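PDB 1XDI: NAD(P)H dehydrogenase (quinone) from Mycobacterium tuberculosis, which reduces quinones such as menadione with NADH or NADPH as electron donor, using one bound FAD per subunit, and may contribute to resistance against reactive oxygen intermediates. Local coordinates for residues R387-A392 / P451-S456; G400-F405 / G416-P421. One frame throughout, in Å; residues are numbered along the deposited sequence.

Interaction 1: residues R387-A392 / P451-S456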
loop_
_atom_site.group_PDB
_atom_site.type_symbol
_atom_site.label_atom_id
_atom_site.label_comp_id
_atom_site.label_asym_id
_atom_site.label_seq_id
_atom_site.Cartn_x
_atom_site.Cartn_y
_atom_site.Cartn_z
ATOM N N ARG A 387 3.434 28.412 15.329
ATOM C CA ARG A 387 2.839 29.317 16.272
ATOM C C ARG A 387 1.375 29.508 16.200
ATOM O O ARG A 387 0.764 29.947 17.179
ATOM C CB ARG A 387 3.574 30.643 16.329
ATOM C CG ARG A 387 3.518 31.530 15.174
ATOM C CD ARG A 387 4.707 32.381 15.407
ATOM N NE ARG A 387 4.628 33.739 14.892
ATOM C CZ ARG A 387 5.572 34.654 15.090
ATOM N NH1 ARG A 387 6.676 34.380 15.776
ATOM N NH2 ARG A 387 5.387 35.863 14.624
ATOM N N THR A 388 0.789 29.156 15.072
ATOM C CA THR A 388 -0.651 29.265 14.963
ATOM C C THR A 388 -1.353 28.065 15.580
ATOM O O THR A 388 -2.559 28.062 15.776
ATOM C CB THR A 388 -1.066 29.461 13.494
ATOM O OG1 THR A 388 -0.740 28.305 12.692
ATOM C CG2 THR A 388 -0.356 30.670 12.983
ATOM N N ASN A 389 -0.560 27.049 15.903
ATOM C CA ASN A 389 -1.025 25.817 16.525
ATOM C C ASN A 389 -1.313 26.100 18.037
ATOM O O ASN A 389 -0.441 26.608 18.736
ATOM C CB ASN A 389 0.080 24.759 16.330
ATOM C CG ASN A 389 -0.309 23.380 16.863
ATOM O OD1 ASN A 389 -0.596 23.234 18.051
ATOM N ND2 ASN A 389 -0.312 22.364 15.997
ATOM N N ALA A 390 -2.512 25.799 18.546
ATOM C CA ALA A 390 -2.813 26.066 19.969
ATOM C C ALA A 390 -1.826 25.404 20.963
ATOM O O ALA A 390 -1.383 26.020 21.936
ATOM C CB ALA A 390 -4.267 25.640 20.289
ATOM N N ARG A 391 -1.480 24.150 20.709
ATOM C CA ARG A 391 -0.539 23.442 21.571
ATOM C C ARG A 391 0.735 24.268 21.642
ATOM O O ARG A 391 1.203 24.582 22.742
ATOM C CB ARG A 391 -0.259 22.030 21.012
ATOM C CG ARG A 391 0.877 21.231 21.697
ATOM C CD ARG A 391 0.727 21.160 23.224
ATOM N NE ARG A 391 -0.446 20.403 23.625
ATOM C CZ ARG A 391 -0.995 20.504 24.821
ATOM N NH1 ARG A 391 -0.472 21.345 25.706
ATOM N NH2 ARG A 391 -2.019 19.745 25.142
ATOM N N ALA A 392 1.307 24.637 20.492
ATOM C CA ALA A 392 2.523 25.475 20.514
ATOM C C ALA A 392 2.318 26.750 21.391
ATOM O O ALA A 392 3.166 27.109 22.195
ATOM C CB ALA A 392 2.912 25.876 19.106
ATOM N N PRO A 451 -5.815 19.206 21.116
ATOM C CA PRO A 451 -4.777 19.940 20.389
ATOM C C PRO A 451 -3.364 19.320 20.609
ATOM O O PRO A 451 -2.982 18.927 21.726
ATOM C CB PRO A 451 -4.874 21.325 21.031
ATOM C CG PRO A 451 -4.923 20.943 22.405
ATOM C CD PRO A 451 -6.155 19.998 22.304
ATOM N N SER A 452 -2.586 19.253 19.542
ATOM C CA SER A 452 -1.245 18.715 19.646
ATOM C C SER A 452 -0.444 19.315 18.494
ATOM O O SER A 452 -1.041 19.844 17.550
ATOM C CB SER A 452 -1.268 17.175 19.526
ATOM O OG SER A 452 -1.740 16.767 18.253
ATOM N N LEU A 453 0.884 19.248 18.556
ATOM C CA LEU A 453 1.649 19.789 17.453
ATOM C C LEU A 453 1.566 18.764 16.312
ATOM O O LEU A 453 1.694 19.114 15.141
ATOM C CB LEU A 453 3.096 20.025 17.876
ATOM C CG LEU A 453 3.261 20.759 19.216
ATOM C CD1 LEU A 453 4.715 20.685 19.690
ATOM C CD2 LEU A 453 2.825 22.153 19.070
ATOM N N SER A 454 1.312 17.499 16.613
ATOM C CA SER A 454 1.236 16.568 15.512
ATOM C C SER A 454 0.018 16.827 14.613
ATOM O O SER A 454 -0.075 16.274 13.527
ATOM C CB SER A 454 1.185 15.143 16.013
ATOM O OG SER A 454 -0.153 14.786 16.280
ATOM N N GLY A 455 -0.923 17.659 15.042
ATOM C CA GLY A 455 -2.084 17.914 14.213
ATOM C C GLY A 455 -1.711 18.787 13.033
ATOM O O GLY A 455 -2.400 18.827 11.975
ATOM N N SER A 456 -0.616 19.522 13.240
ATOM C CA SER A 456 -0.042 20.445 12.243
ATOM C C SER A 456 0.584 19.606 11.117
ATOM O O SER A 456 0.604 20.043 9.968
ATOM C CB SER A 456 1.038 21.305 12.912
ATOM O OG SER A 456 0.569 22.585 13.136
HETATM O O HOH W 1 -0.170 17.911 22.653
#
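Asn389 and Arg391 meet Pro451, Ser452, Leu453 and Ser456 in a buried contact of mixed polar and apolar character, between the N-terminal end of helix 390-394 and the loop that leads into helix 454-464, both in the dimerisation domain; it buries 335 Å² in all. Asn389 ND2 spends both its hydrogens across the gap. One goes to Ser452 O at 3.0 Å (161° at the hydrogen), the other to Ser456 OG, also 3.0 Å from ND2 and nearly straight at 171°. Both acceptors lie within a few degrees of the amide plane, a geometry that fixes the rotation of the group. Its CG is anti to the backbone N (chi1 -176°), and OD1 turns back onto its own chain, where Asn389 is the N-cap: Arg391 N and Ala392 N donate to OD1 at 2.9 and 3.4 Å, both weakly.

Pro451, preceded by a cis peptide bond, touches a bound FAD and follows Tyr450, an FAD-binding residue. In this class of flavoprotein disulfide reductases the corresponding loop reaches the active site of the partner subunit. Consistent with a place at the dimer interface, Glu425 of the second subunit accepts from the backbone N atoms of Leu453 and Ser454, and Gln97 of that subunit donates to Thr388 O.

Arg391 bends at chi2 and chi3, and its NE makes a weak bond of 3.5 Å to Pro451 O. A water also bridges the pair, weakly bound at 2.7 Å from Arg391 NE and donating to Pro451 O. Nearer the backbone, Leu453 crosses the aliphatic part of the Arg391 chain at about a right angle, with Leu453 CD2 3.4 Å from Arg391 CG and 3.7 Å from Ala392 CB.

Interaction 2: residues G400-F405 / G416-P421; sequences GFVKIF and GVVVAP
Phe401 and Lys403 pair with Val419 and Val417 across an antiparallel beta hairpin, strands 401-407 and 413-420, inside the five-stranded antiparallel sheet of the dimerisation domain. The short strand axes run at 176° to each other, 4.5 Å apart at closest approach. Phe401 with Val419 and Lys403 with Val417 are hydrogen-bonded pairs, each joined by two N-H...O bonds; Val402 with Val418 and Ile404 with Gly416 are non-hydrogen-bonded pairs. The side chains of Val402, Val418 and Ile404 lie on the face opposite Phe401 and Lys403, under helices 423-436 and 454-464. Lys403 CB packs against Val417 CB at 3.9 Å, while its extended chain leads away to salt bridges of NZ with Asp222 and Asp224.

Phe401 CB carries CG between the backbone N and the carbonyl carbon (chi1 68°), and the ring reaches across to the partner strand. CE1 comes obliquely to Val417 CG1 at 4.2 Å. Val419 CB stands over one ring face, 14° off the normal and 4.2 Å from the Phe401 centroid, a CH-pi contact offset toward the rim, where Phe401 CE2 lies 4.1 Å from Val419 CB. Val228 of helix 223-235 touches both side chains. At the ring tip, Phe401 CZ meets Val419 CG2 at 3.9 Å.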
loop_
_atom_site.group_PDB
_atom_site.type_symbol
_atom_site.label_atom_id
_atom_site.label_comp_id
_atom_site.label_asym_id
_atom_site.label_seq_id
_atom_site.Cartn_x
_atom_site.Cartn_y
_atom_site.Cartn_z
ATOM N N GLY A 400 8.923 27.653 16.037
ATOM C CA GLY A 400 8.892 26.289 15.544
ATOM C C GLY A 400 8.126 26.191 14.237
ATOM O O GLY A 400 7.392 27.127 13.849
ATOM N N PHE A 401 8.284 25.057 13.545
ATOM C CA PHE A 401 7.557 24.856 12.271
ATOM C C PHE A 401 7.626 23.431 11.787
ATOM O O PHE A 401 8.440 22.659 12.232
ATOM C CB PHE A 401 8.112 25.797 11.162
ATOM C CG PHE A 401 9.532 25.468 10.706
ATOM C CD1 PHE A 401 9.799 24.345 9.941
ATOM C CD2 PHE A 401 10.579 26.279 11.024
ATOM C CE1 PHE A 401 11.073 24.053 9.514
ATOM C CE2 PHE A 401 11.851 25.985 10.594
ATOM C CZ PHE A 401 12.095 24.880 9.847
ATOM N N VAL A 402 6.762 23.099 10.843
ATOM C CA VAL A 402 6.760 21.786 10.222
ATOM C C VAL A 402 6.859 21.948 8.742
ATOM O O VAL A 402 6.094 22.696 8.167
ATOM C CB VAL A 402 5.487 21.032 10.492
ATOM C CG1 VAL A 402 5.463 19.732 9.684
ATOM C CG2 VAL A 402 5.396 20.786 11.966
ATOM N N LYS A 403 7.824 21.248 8.147
ATOM C CA LYS A 403 8.061 21.192 6.684
ATOM C C LYS A 403 7.792 19.772 6.169
ATOM O O LYS A 403 8.368 18.826 6.644
ATOM C CB LYS A 403 9.529 21.523 6.302
ATOM C CG LYS A 403 9.873 23.005 6.013
ATOM C CD LYS A 403 11.291 23.140 5.382
ATOM C CE LYS A 403 11.770 24.614 5.340
ATOM N NZ LYS A 403 13.202 24.839 4.872
ATOM N N ILE A 404 6.935 19.623 5.187
ATOM C CA ILE A 404 6.687 18.309 4.620
ATOM C C ILE A 404 6.961 18.385 3.103
ATOM O O ILE A 404 6.586 19.373 2.473
ATOM C CB ILE A 404 5.235 17.892 4.946
ATOM C CG1 ILE A 404 5.245 16.993 6.186
ATOM C CG2 ILE A 404 4.585 17.210 3.769
ATOM C CD1 ILE A 404 3.837 16.824 6.789
ATOM N N PHE A 405 7.638 17.386 2.532
ATOM C CA PHE A 405 7.947 17.388 1.083
ATOM C C PHE A 405 7.303 16.226 0.361
ATOM O O PHE A 405 7.329 15.116 0.871
ATOM C CB PHE A 405 9.444 17.259 0.779
ATOM C CG PHE A 405 10.292 18.218 1.492
ATOM C CD1 PHE A 405 9.913 19.559 1.596
ATOM C CD2 PHE A 405 11.445 17.777 2.117
ATOM C CE1 PHE A 405 10.680 20.470 2.338
ATOM C CE2 PHE A 405 12.233 18.651 2.860
ATOM C CZ PHE A 405 11.851 20.007 2.977
ATOM N N GLY A 416 10.640 15.518 5.290
ATOM C CA GLY A 416 9.926 16.338 6.261
ATOM C C GLY A 416 10.990 16.888 7.180
ATOM O O GLY A 416 12.054 16.279 7.279
ATOM N N VAL A 417 10.754 18.054 7.778
ATOM C CA VAL A 417 11.700 18.657 8.740
ATOM C C VAL A 417 10.810 19.211 9.805
ATOM O O VAL A 417 9.775 19.774 9.504
ATOM C CB VAL A 417 12.531 19.901 8.256
ATOM C CG1 VAL A 417 13.219 20.500 9.464
ATOM C CG2 VAL A 417 13.567 19.551 7.212
ATOM N N VAL A 418 11.244 19.075 11.045
ATOM C CA VAL A 418 10.452 19.535 12.178
ATOM C C VAL A 418 11.370 20.200 13.157
ATOM O O VAL A 418 12.347 19.582 13.606
ATOM C CB VAL A 418 9.764 18.376 12.959
ATOM C CG1 VAL A 418 8.913 18.937 14.035
ATOM C CG2 VAL A 418 8.919 17.559 12.071
ATOM N N VAL A 419 11.067 21.455 13.453
ATOM C CA VAL A 419 11.801 22.189 14.436
ATOM C C VAL A 419 10.820 22.524 15.565
ATOM O O VAL A 419 9.957 23.386 15.379
ATOM C CB VAL A 419 12.372 23.466 13.830
ATOM C CG1 VAL A 419 12.758 24.467 14.911
ATOM C CG2 VAL A 419 13.587 23.118 13.042
ATOM N N ALA A 420 10.918 21.833 16.702
ATOM C CA ALA A 420 10.063 22.102 17.881
ATOM C C ALA A 420 10.667 21.454 19.136
ATOM O O ALA A 420 11.670 20.708 19.040
ATOM C CB ALA A 420 8.685 21.589 17.668
ATOM N N PRO A 421 10.071 21.699 20.329
ATOM C CA PRO A 421 10.659 21.102 21.535
ATOM C C PRO A 421 10.786 19.586 21.529
ATOM O O PRO A 421 11.766 19.056 22.083
ATOM C CB PRO A 421 9.775 21.614 22.661
ATOM C CG PRO A 421 9.128 22.855 22.076
ATOM C CD PRO A 421 8.865 22.474 20.670
#

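In the fold
Interactions 1 and 2 belong to the same dimerisation domain, their centres 12 Å apart and their nearest atoms about 4 Å apart without touching. In sequence, strands 401-407 and 413-420 fall between the two segments of interaction 1. Helix 454-464 connects them in space: its first turn carries Ser456 of interaction 1, while Ile457, the next residue, packs on Val402 and Ile404 of interaction 2. Leu386 and Met397 also touch residues of both. Their surroundings differ. Interaction 1 adjoins the second subunit, and the side chain of Pro451 lies about 4 Å from a bound FAD, whereas interaction 2 has no other chain touching it and lies away from the annotated sites.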